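Local atomic coordinates of alternansucrase (Leuconostoc mesenteroides, PDB entry 6HVG), a protein that belongs to glycoside hydrolase family 70, joining a calcium-binding, barrel-type catalytic region to choline-binding-type repeats toward both ends of the chain. Residues A[398-402]-A[403-407]; A[454-457]-A[458-462]; A[489-492]-A[493-496]; A[510-513]-A[514-517]. One frame throughout, in Å; residues are numbered along the deposited sequence.

Contact 1. Residues A[398-402]-A[403-407]; sequences YDKSS and FENVD
Lys400 and Asn405 supply the side-chain meeting of this loop, crossing at about a right angle. The van der Waals part comes from the extended lysine, whose CE lies 3.7 Å from OD1 of Asn405, while its CG sits 4.0 Å from ND2 of the same amide. Phe403 adds a ring edge: the carbonyl O of Asp399 lies in the ring plane, 3.8 Å from CD2.

The hydrogen bonds are local and mostly weak. Phe403 N points to Asp399 O at 3.3 Å, a weak bond, and Ser402 N makes a second weak one to that oxygen. Asn405 is held from both ends of its amide. With chi1 at 71°, CG stands between backbone N and carbonyl carbon, and ND2 turns back to Phe403 O at 3.1 Å; OD1 takes the backbone N-H of Gly408.

Outward, Glu404 forms a salt bridge with Arg502, and the Phe403 ring rests on Ile1273 and Leu1281. Asp399 OD2 is hydrogen-bonded to Ser397 OG, and its OD1 receives a weak bond from Ser401 N, an Asx turn that opens one helix-like turn at 400-402, set in the long loop between helix 390-393 and strand 415-416.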
loop_
_atom_site.group_PDB
_atom_site.type_symbol
_atom_site.label_atom_id
_atom_site.label_comp_id
_atom_site.label_asym_id
_atom_site.label_seq_id
_atom_site.Cartn_x
_atom_site.Cartn_y
_atom_site.Cartn_z
ATOM N N TYR A 398 34.945 -27.526 -12.194
ATOM C CA TYR A 398 34.400 -26.202 -12.533
ATOM C C TYR A 398 33.069 -26.328 -13.284
ATOM O O TYR A 398 32.969 -25.981 -14.463
ATOM C CB TYR A 398 35.412 -25.401 -13.358
ATOM C CG TYR A 398 36.842 -25.497 -12.862
ATOM C CD1 TYR A 398 37.135 -25.484 -11.503
ATOM C CD2 TYR A 398 37.907 -25.560 -13.755
ATOM C CE1 TYR A 398 38.447 -25.558 -11.044
ATOM C CE2 TYR A 398 39.224 -25.624 -13.306
ATOM C CZ TYR A 398 39.490 -25.634 -11.944
ATOM O OH TYR A 398 40.780 -25.723 -11.468
ATOM N N ASP A 399 32.044 -26.820 -12.589
ATOM C CA ASP A 399 30.746 -27.110 -13.214
ATOM C C ASP A 399 29.654 -27.344 -12.165
ATOM O O ASP A 399 29.910 -27.254 -10.967
ATOM C CB ASP A 399 30.852 -28.320 -14.171
ATOM C CG ASP A 399 31.430 -29.561 -13.500
ATOM O OD1 ASP A 399 31.300 -29.694 -12.260
ATOM O OD2 ASP A 399 32.031 -30.391 -14.221
ATOM N N LYS A 400 28.438 -27.637 -12.624
ATOM C CA LYS A 400 27.288 -27.773 -11.738
ATOM C C LYS A 400 27.412 -28.915 -10.726
ATOM O O LYS A 400 26.735 -28.886 -9.697
ATOM C CB LYS A 400 26.011 -27.932 -12.558
ATOM C CG LYS A 400 25.697 -26.714 -13.414
ATOM C CD LYS A 400 24.309 -26.733 -14.044
ATOM C CE LYS A 400 24.085 -25.464 -14.863
ATOM N NZ LYS A 400 22.667 -25.198 -15.212
ATOM N N SER A 401 28.278 -29.898 -10.991
ATOM C CA SER A 401 28.520 -30.985 -10.023
ATOM C C SER A 401 29.060 -30.459 -8.711
ATOM O O SER A 401 28.520 -30.749 -7.644
ATOM C CB SER A 401 29.519 -32.004 -10.560
ATOM O OG SER A 401 28.964 -32.723 -11.636
ATOM N N SER A 402 30.127 -29.673 -8.810
ATOM C CA SER A 402 30.882 -29.210 -7.639
ATOM C C SER A 402 30.429 -27.867 -7.069
ATOM O O SER A 402 30.982 -27.424 -6.065
ATOM C CB SER A 402 32.372 -29.141 -7.983
ATOM O OG SER A 402 32.879 -30.434 -8.174
ATOM N N PHE A 403 29.437 -27.228 -7.696
ATOM C CA PHE A 403 28.948 -25.910 -7.250
ATOM C C PHE A 403 27.432 -25.846 -7.181
ATOM O O PHE A 403 26.767 -26.079 -8.181
ATOM C CB PHE A 403 29.394 -24.830 -8.237
ATOM C CG PHE A 403 30.802 -24.341 -8.042
ATOM C CD1 PHE A 403 31.102 -23.510 -6.994
ATOM C CD2 PHE A 403 31.808 -24.685 -8.944
ATOM C CE1 PHE A 403 32.384 -23.049 -6.829
ATOM C CE2 PHE A 403 33.087 -24.221 -8.788
ATOM C CZ PHE A 403 33.377 -23.398 -7.729
ATOM N N GLU A 404 26.887 -25.505 -6.018
ATOM C CA GLU A 404 25.460 -25.197 -5.911
ATOM C C GLU A 404 25.228 -23.879 -6.620
ATOM O O GLU A 404 25.986 -22.930 -6.427
ATOM C CB GLU A 404 25.009 -25.108 -4.443
ATOM C CG GLU A 404 24.947 -26.462 -3.725
ATOM C CD GLU A 404 24.628 -26.350 -2.239
ATOM O OE1 GLU A 404 24.483 -25.226 -1.710
ATOM O OE2 GLU A 404 24.489 -27.406 -1.589
ATOM N N ASN A 405 24.175 -23.799 -7.422
ATOM C CA ASN A 405 23.993 -22.655 -8.308
ATOM C C ASN A 405 22.561 -22.445 -8.778
ATOM O O ASN A 405 21.696 -23.275 -8.574
ATOM C CB ASN A 405 24.881 -22.838 -9.531
ATOM C CG ASN A 405 24.388 -23.940 -10.450
ATOM O OD1 ASN A 405 23.949 -23.688 -11.580
ATOM N ND2 ASN A 405 24.474 -25.160 -9.985
ATOM N N VAL A 406 22.344 -21.309 -9.424
ATOM C CA VAL A 406 21.104 -20.999 -10.128
ATOM C C VAL A 406 21.512 -20.549 -11.526
ATOM O O VAL A 406 22.275 -19.592 -11.682
ATOM C CB VAL A 406 20.338 -19.872 -9.422
ATOM C CG1 VAL A 406 18.960 -19.661 -10.054
ATOM C CG2 VAL A 406 20.216 -20.166 -7.927
ATOM N N ASP A 407 21.012 -21.247 -12.536
ATOM C CA ASP A 407 21.332 -20.980 -13.963
ATOM C C ASP A 407 22.804 -20.747 -14.229
ATOM O O ASP A 407 23.167 -19.940 -15.088
ATOM C CB ASP A 407 20.492 -19.813 -14.527
ATOM C CG ASP A 407 19.022 -20.167 -14.674
ATOM O OD1 ASP A 407 18.681 -21.366 -14.556
ATOM O OD2 ASP A 407 18.211 -19.246 -14.913
#

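Contact 2. Residues A[454-457]-A[458-462]; sequences LNFM and SSKGL
Met457 and Leu462 form the tight side of this contact, lying side by side and pointing the same way, with SD of Met457 4.1 Å from CD1 of Leu462. The leucine is also drawn in at its root, its CB standing 3.3 Å from Met457 O. Beyond this pair the packing passes to other helices: Met457 reaches Ile484 and Ala504, Leu462 reaches Ala487, and Leu454 lies on Leu477 and Ala480. Ser458, also buried, donates its backbone N-H to Leu454 O at 3.0 Å, and its OG bonds to Ile464 O.

The side toward solvent is mixed: a doubly held carbonyl, and a lysine chain slanting past a ring. Asn455 O is gripped twice by one residue, by Ser459 OG at 2.9 Å and Ser459 N at 3.2 Å, the two arriving from opposite faces of the carbonyl plane. Chi1 of -58° keeps that hydroxyl beside its own backbone N, which makes the double grip possible. Exposed Lys460 runs out extended, its CE 3.5 Å from CZ of Phe456; the ring itself meets Phe508.

Lys460 N bonds three residues back to Met457 O at 3.1 Å, as Gly461 N does to Ser458 O. Such bonds, a glycine with positive phi and an apolar residue folding back are features of a helix C-terminal region, here that of helix 447-462, which kinks and widens into a pi-type turn at 458-462 and packs on helices 474-495 and 499-511.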
loop_
_atom_site.group_PDB
_atom_site.type_symbol
_atom_site.label_atom_id
_atom_site.label_comp_id
_atom_site.label_asym_id
_atom_site.label_seq_id
_atom_site.Cartn_x
_atom_site.Cartn_y
_atom_site.Cartn_z
ATOM N N LEU A 454 34.585 -13.430 9.443
ATOM C CA LEU A 454 35.492 -13.883 10.494
ATOM C C LEU A 454 34.993 -13.506 11.870
ATOM O O LEU A 454 34.962 -14.359 12.760
ATOM C CB LEU A 454 36.900 -13.308 10.312
ATOM C CG LEU A 454 37.627 -13.806 9.074
ATOM C CD1 LEU A 454 38.884 -12.990 8.877
ATOM C CD2 LEU A 454 37.987 -15.288 9.158
ATOM N N ASN A 455 34.575 -12.253 12.035
ATOM C CA ASN A 455 34.023 -11.805 13.311
ATOM C C ASN A 455 32.727 -12.553 13.690
ATOM O O ASN A 455 32.530 -12.899 14.846
ATOM C CB ASN A 455 33.747 -10.310 13.289
ATOM C CG ASN A 455 34.997 -9.492 13.205
ATOM O OD1 ASN A 455 36.100 -10.002 13.362
ATOM N ND2 ASN A 455 34.842 -8.214 12.966
ATOM N N PHE A 456 31.848 -12.793 12.721
ATOM C CA PHE A 456 30.596 -13.497 12.978
ATOM C C PHE A 456 30.822 -14.962 13.406
ATOM O O PHE A 456 30.249 -15.414 14.394
ATOM C CB PHE A 456 29.710 -13.433 11.741
ATOM C CG PHE A 456 28.371 -14.081 11.907
ATOM C CD1 PHE A 456 27.315 -13.372 12.445
ATOM C CD2 PHE A 456 28.143 -15.371 11.450
ATOM C CE1 PHE A 456 26.062 -13.950 12.563
ATOM C CE2 PHE A 456 26.900 -15.965 11.582
ATOM C CZ PHE A 456 25.868 -15.253 12.158
ATOM N N MET A 457 31.646 -15.696 12.665
ATOM C CA MET A 457 31.924 -17.100 12.980
ATOM C C MET A 457 32.669 -17.251 14.300
ATOM O O MET A 457 32.389 -18.183 15.058
ATOM C CB MET A 457 32.740 -17.764 11.881
ATOM C CG MET A 457 32.017 -17.863 10.549
ATOM S SD MET A 457 30.779 -19.163 10.450
ATOM C CE MET A 457 29.314 -18.176 10.328
ATOM N N SER A 458 33.599 -16.333 14.568
ATOM C CA SER A 458 34.267 -16.229 15.863
ATOM C C SER A 458 33.309 -16.158 17.055
ATOM O O SER A 458 33.527 -16.827 18.073
ATOM C CB SER A 458 35.123 -14.960 15.904
ATOM O OG SER A 458 36.407 -15.199 15.412
ATOM N N SER A 459 32.279 -15.325 16.942
ATOM C CA SER A 459 31.320 -15.110 18.012
ATOM C C SER A 459 30.520 -16.348 18.318
ATOM O O SER A 459 29.834 -16.377 19.341
ATOM C CB SER A 459 30.341 -14.023 17.631
ATOM O OG SER A 459 31.058 -12.856 17.357
ATOM N N LYS A 460 30.571 -17.340 17.427
ATOM C CA LYS A 460 29.816 -18.552 17.596
ATOM C C LYS A 460 30.632 -19.709 18.102
ATOM O O LYS A 460 30.198 -20.857 18.015
ATOM C CB LYS A 460 29.114 -18.910 16.287
ATOM C CG LYS A 460 27.988 -17.951 15.930
ATOM C CD LYS A 460 26.969 -18.628 15.008
ATOM C CE LYS A 460 25.758 -17.743 14.674
ATOM N NZ LYS A 460 24.578 -18.471 14.095
ATOM N N GLY A 461 31.777 -19.399 18.702
ATOM C CA GLY A 461 32.616 -20.393 19.374
ATOM C C GLY A 461 33.681 -21.031 18.514
ATOM O O GLY A 461 34.343 -21.968 18.945
ATOM N N LEU A 462 33.866 -20.499 17.312
ATOM C CA LEU A 462 34.765 -21.102 16.344
ATOM C C LEU A 462 36.208 -20.657 16.439
ATOM O O LEU A 462 37.057 -21.208 15.768
ATOM C CB LEU A 462 34.257 -20.874 14.938
ATOM C CG LEU A 462 33.101 -21.839 14.655
ATOM C CD1 LEU A 462 32.276 -21.507 13.417
ATOM C CD2 LEU A 462 33.621 -23.274 14.553
#

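Contact 3. Residues A[489-492]-A[493-496]; sequences EQQI and SLKK
Gln491 meets two side chains of the next turn in two different ways. Leu494 lies alongside it, both pointing the same way, with CD2 of the leucine 4.0 Å from OE1 of the amide. Lys495 instead runs slantwise across it, CE standing 3.7 Å from NE2. The bend at chi2 (-80°) of Gln491 folds its amide back toward these two neighbours, away from a straight course into solvent. Lys495 starts close to the backbone, its CG 3.3 Å from Gln491 O, and bends only at chi4. Gln491, Leu494 and Lys495 also touch a crystal neighbour, so the lattice may influence their poses.

Ser493 turns its OG to Glu489 O at 3.2 Å, while its own N-H reaches the same oxygen, also at 3.2 Å, so that Glu489 O accepts two bonds from one residue. The carboxylate of Glu489 is engaged elsewhere, in a salt bridge with Arg437. Farther round, Ile492 and Gln491 rest on Trp500 of helix 499-511.

Leu494 N and Lys495 N continue the helical pattern, whereas Lys496, at positive phi, makes a weak bond to Ile492 O. Two lysines where helix 474-495 finishes would probably interact favourably with the partial negative charge of its carbonyl end.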
loop_
_atom_site.group_PDB
_atom_site.type_symbol
_atom_site.label_atom_id
_atom_site.label_comp_id
_atom_site.label_asym_id
_atom_site.label_seq_id
_atom_site.Cartn_x
_atom_site.Cartn_y
_atom_site.Cartn_z
ATOM N N GLU A 489 35.726 -27.804 10.872
ATOM C CA GLU A 489 35.824 -29.238 10.625
ATOM C C GLU A 489 35.735 -30.046 11.914
ATOM O O GLU A 489 35.300 -31.211 11.898
ATOM C CB GLU A 489 37.097 -29.565 9.865
ATOM C CG GLU A 489 37.210 -28.899 8.498
ATOM C CD GLU A 489 36.287 -29.488 7.430
ATOM O OE1 GLU A 489 35.341 -30.222 7.763
ATOM O OE2 GLU A 489 36.517 -29.177 6.245
ATOM N N GLN A 490 36.131 -29.419 13.022
ATOM C CA GLN A 490 36.025 -30.032 14.350
ATOM C C GLN A 490 34.585 -30.155 14.864
ATOM O O GLN A 490 34.216 -31.186 15.435
ATOM C CB GLN A 490 36.874 -29.253 15.361
ATOM C CG GLN A 490 38.380 -29.421 15.163
ATOM C CD GLN A 490 39.195 -28.437 15.979
ATOM O OE1 GLN A 490 38.645 -27.531 16.609
ATOM N NE2 GLN A 490 40.516 -28.591 15.947
ATOM N N GLN A 491 33.786 -29.104 14.672
ATOM C CA GLN A 491 32.385 -29.145 15.067
ATOM C C GLN A 491 31.562 -30.011 14.108
ATOM O O GLN A 491 30.484 -30.459 14.492
ATOM C CB GLN A 491 31.780 -27.749 15.189
ATOM C CG GLN A 491 32.380 -26.852 16.260
ATOM C CD GLN A 491 31.883 -27.115 17.673
ATOM O OE1 GLN A 491 32.676 -27.244 18.613
ATOM N NE2 GLN A 491 30.553 -27.138 17.841
ATOM N N ILE A 492 32.052 -30.229 12.880
ATOM C CA ILE A 492 31.422 -31.188 11.956
ATOM C C ILE A 492 31.620 -32.635 12.428
ATOM O O ILE A 492 30.696 -33.457 12.371
ATOM C CB ILE A 492 31.926 -31.009 10.492
ATOM C CG1 ILE A 492 31.324 -29.741 9.885
ATOM C CG2 ILE A 492 31.557 -32.201 9.606
ATOM C CD1 ILE A 492 32.020 -29.235 8.641
ATOM N N SER A 493 32.828 -32.940 12.883
ATOM C CA SER A 493 33.123 -34.255 13.461
ATOM C C SER A 493 32.375 -34.481 14.776
ATOM O O SER A 493 31.802 -35.543 14.990
ATOM C CB SER A 493 34.625 -34.396 13.668
ATOM O OG SER A 493 35.278 -34.366 12.417
ATOM N N LEU A 494 32.351 -33.461 15.625
ATOM C CA LEU A 494 31.707 -33.546 16.930
ATOM C C LEU A 494 30.187 -33.757 16.795
ATOM O O LEU A 494 29.629 -34.628 17.454
ATOM C CB LEU A 494 32.015 -32.289 17.761
ATOM C CG LEU A 494 31.742 -32.254 19.277
ATOM C CD1 LEU A 494 32.275 -33.486 20.023
ATOM C CD2 LEU A 494 32.320 -30.973 19.876
ATOM N N LYS A 495 29.536 -32.981 15.926
ATOM C CA LYS A 495 28.086 -33.064 15.693
ATOM C C LYS A 495 27.640 -34.088 14.635
ATOM O O LYS A 495 26.461 -34.418 14.583
ATOM C CB LYS A 495 27.549 -31.685 15.314
ATOM C CG LYS A 495 27.745 -30.634 16.401
ATOM C CD LYS A 495 26.704 -29.513 16.305
ATOM C CE LYS A 495 27.107 -28.269 17.098
ATOM N NZ LYS A 495 27.090 -28.491 18.567
ATOM N N LYS A 496 28.577 -34.574 13.809
ATOM C CA LYS A 496 28.301 -35.522 12.706
ATOM C C LYS A 496 27.271 -34.980 11.712
ATOM O O LYS A 496 26.511 -35.742 11.109
ATOM C CB LYS A 496 27.843 -36.882 13.235
ATOM C CG LYS A 496 28.733 -37.463 14.320
ATOM C CD LYS A 496 28.445 -38.947 14.566
ATOM C CE LYS A 496 29.270 -39.536 15.710
ATOM N NZ LYS A 496 30.646 -39.976 15.323
#

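Contact 4. Residues A[510-513]-A[514-517]; sequences KTQA and NWNK
Asn516 reaches back to Lys510 because its chi1 of 67° folds the side chain over its own backbone, aiming the amide at the preceding turn. On the other flank, chi1 of -54° sets Gln512 CG, with CB, beside the Trp515 indole, and the bend at chi2 turns the amide away toward Asn452. They flank a short 3-10 turn at 513-514, through which the chain leaves helix 499-511.

Two backbone bonds define the turn, each spanning three residues. Trp515 N donates to Gln512 O at 2.8 Å and Asn516 N to Ala513 O at 3.3 Å. Asn516 ties the turn to the helix through ND2, bonded nearly straight to Lys510 O; the modelled length of 2.5 Å is doubtful at this resolution. OD1 of the same amide accepts the N-H of Gln518, so both ends of the amide have partners, which would restrict its rotation.

Gln512 and Trp515 point the same way, with amide and ring planes 60° apart, so the pair is no stack. The methylenes of the glutamine do the touching, and its OE1 goes on to Asn452 of helix 447-462. The buried indole also packs against Phe508 and Val509, and its NE1 makes a weak bond to Tyr1259 O. The closest approach of the two side chains is Gln512 CG to Trp515 CE3, at 3.6 Å.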
loop_
_atom_site.group_PDB
_atom_site.type_symbol
_atom_site.label_atom_id
_atom_site.label_comp_id
_atom_site.label_asym_id
_atom_site.label_seq_id
_atom_site.Cartn_x
_atom_site.Cartn_y
_atom_site.Cartn_z
ATOM N N LYS A 510 22.379 -12.878 5.702
ATOM C CA LYS A 510 21.297 -11.894 5.834
ATOM C C LYS A 510 21.759 -10.613 6.541
ATOM O O LYS A 510 21.183 -9.540 6.373
ATOM C CB LYS A 510 20.117 -12.510 6.592
ATOM C CG LYS A 510 19.377 -13.617 5.844
ATOM C CD LYS A 510 18.358 -14.284 6.787
ATOM C CE LYS A 510 17.671 -15.494 6.135
ATOM N NZ LYS A 510 16.219 -15.634 6.492
ATOM N N THR A 511 22.819 -10.737 7.318
ATOM C CA THR A 511 23.478 -9.618 7.970
ATOM C C THR A 511 24.061 -8.565 7.020
ATOM O O THR A 511 24.118 -7.387 7.360
ATOM C CB THR A 511 24.628 -10.183 8.843
ATOM O OG1 THR A 511 24.065 -10.902 9.935
ATOM C CG2 THR A 511 25.517 -9.096 9.410
ATOM N N GLN A 512 24.516 -8.992 5.849
ATOM C CA GLN A 512 25.224 -8.119 4.913
ATOM C C GLN A 512 24.281 -7.366 3.990
ATOM O O GLN A 512 23.438 -7.963 3.331
ATOM C CB GLN A 512 26.184 -8.942 4.049
ATOM C CG GLN A 512 27.142 -9.806 4.836
ATOM C CD GLN A 512 28.038 -8.972 5.691
ATOM O OE1 GLN A 512 28.954 -8.319 5.186
ATOM N NE2 GLN A 512 27.785 -8.967 6.991
ATOM N N ALA A 513 24.467 -6.052 3.914
ATOM C CA ALA A 513 23.596 -5.169 3.141
ATOM C C ALA A 513 23.434 -5.615 1.684
ATOM O O ALA A 513 22.338 -5.543 1.132
ATOM C CB ALA A 513 24.093 -3.728 3.210
ATOM N N ASN A 514 24.527 -6.029 1.051
ATOM C CA ASN A 514 24.465 -6.486 -0.333
ATOM C C ASN A 514 23.635 -7.753 -0.509
ATOM O O ASN A 514 23.246 -8.082 -1.612
ATOM C CB ASN A 514 25.873 -6.712 -0.865
ATOM C CG ASN A 514 26.512 -5.456 -1.396
ATOM O OD1 ASN A 514 25.855 -4.477 -1.657
ATOM N ND2 ASN A 514 27.808 -5.501 -1.592
ATOM N N TRP A 515 23.404 -8.475 0.585
ATOM C CA TRP A 515 22.649 -9.715 0.567
ATOM C C TRP A 515 21.317 -9.642 1.314
ATOM O O TRP A 515 20.764 -10.679 1.747
ATOM C CB TRP A 515 23.525 -10.837 1.143
ATOM C CG TRP A 515 24.798 -11.035 0.367
ATOM C CD1 TRP A 515 25.011 -10.733 -0.954
ATOM C CD2 TRP A 515 26.029 -11.568 0.851
ATOM N NE1 TRP A 515 26.284 -11.051 -1.312
ATOM C CE2 TRP A 515 26.928 -11.581 -0.228
ATOM C CE3 TRP A 515 26.457 -12.048 2.089
ATOM C CZ2 TRP A 515 28.217 -12.041 -0.110
ATOM C CZ3 TRP A 515 27.764 -12.522 2.200
ATOM C CH2 TRP A 515 28.617 -12.504 1.107
ATOM N N ASN A 516 20.792 -8.425 1.467
ATOM C CA ASN A 516 19.471 -8.250 2.066
ATOM C C ASN A 516 18.727 -7.044 1.475
ATOM O O ASN A 516 19.187 -6.441 0.504
ATOM C CB ASN A 516 19.567 -8.284 3.605
ATOM C CG ASN A 516 20.307 -7.113 4.187
ATOM O OD1 ASN A 516 20.364 -6.024 3.611
ATOM N ND2 ASN A 516 20.863 -7.316 5.370
ATOM N N LYS A 517 17.582 -6.696 2.039
ATOM C CA LYS A 517 16.722 -5.655 1.472
ATOM C C LYS A 517 17.254 -4.227 1.566
ATOM O O LYS A 517 16.717 -3.314 0.923
ATOM C CB LYS A 517 15.337 -5.688 2.144
ATOM C CG LYS A 517 15.266 -4.986 3.501
ATOM C CD LYS A 517 13.894 -5.140 4.140
ATOM C CE LYS A 517 13.824 -4.426 5.479
ATOM N NZ LYS A 517 12.747 -5.006 6.335
#

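In the fold
The four contacts follow one another along the chain and lie on the same side of its centre. Contacts 2 and 3 touch, Leu462 CD2 standing 4.2 Å from Gln491 CG where helices 447-462 and 474-495 pack. Contact 4 comes within about 4 Å of contact 2 at the nearest atoms; Phe508 meets Phe456 of one and Trp515 of the other. Contact 1 stands apart, its nearest atoms about 13 Å from contacts 3 and 4, yet Glu404 reaches the same helix 499-511 through Arg502. No segment supplies a ligand to the calcium ion, which is bound by Glu575, Asp581, Asn625 and Asp1159.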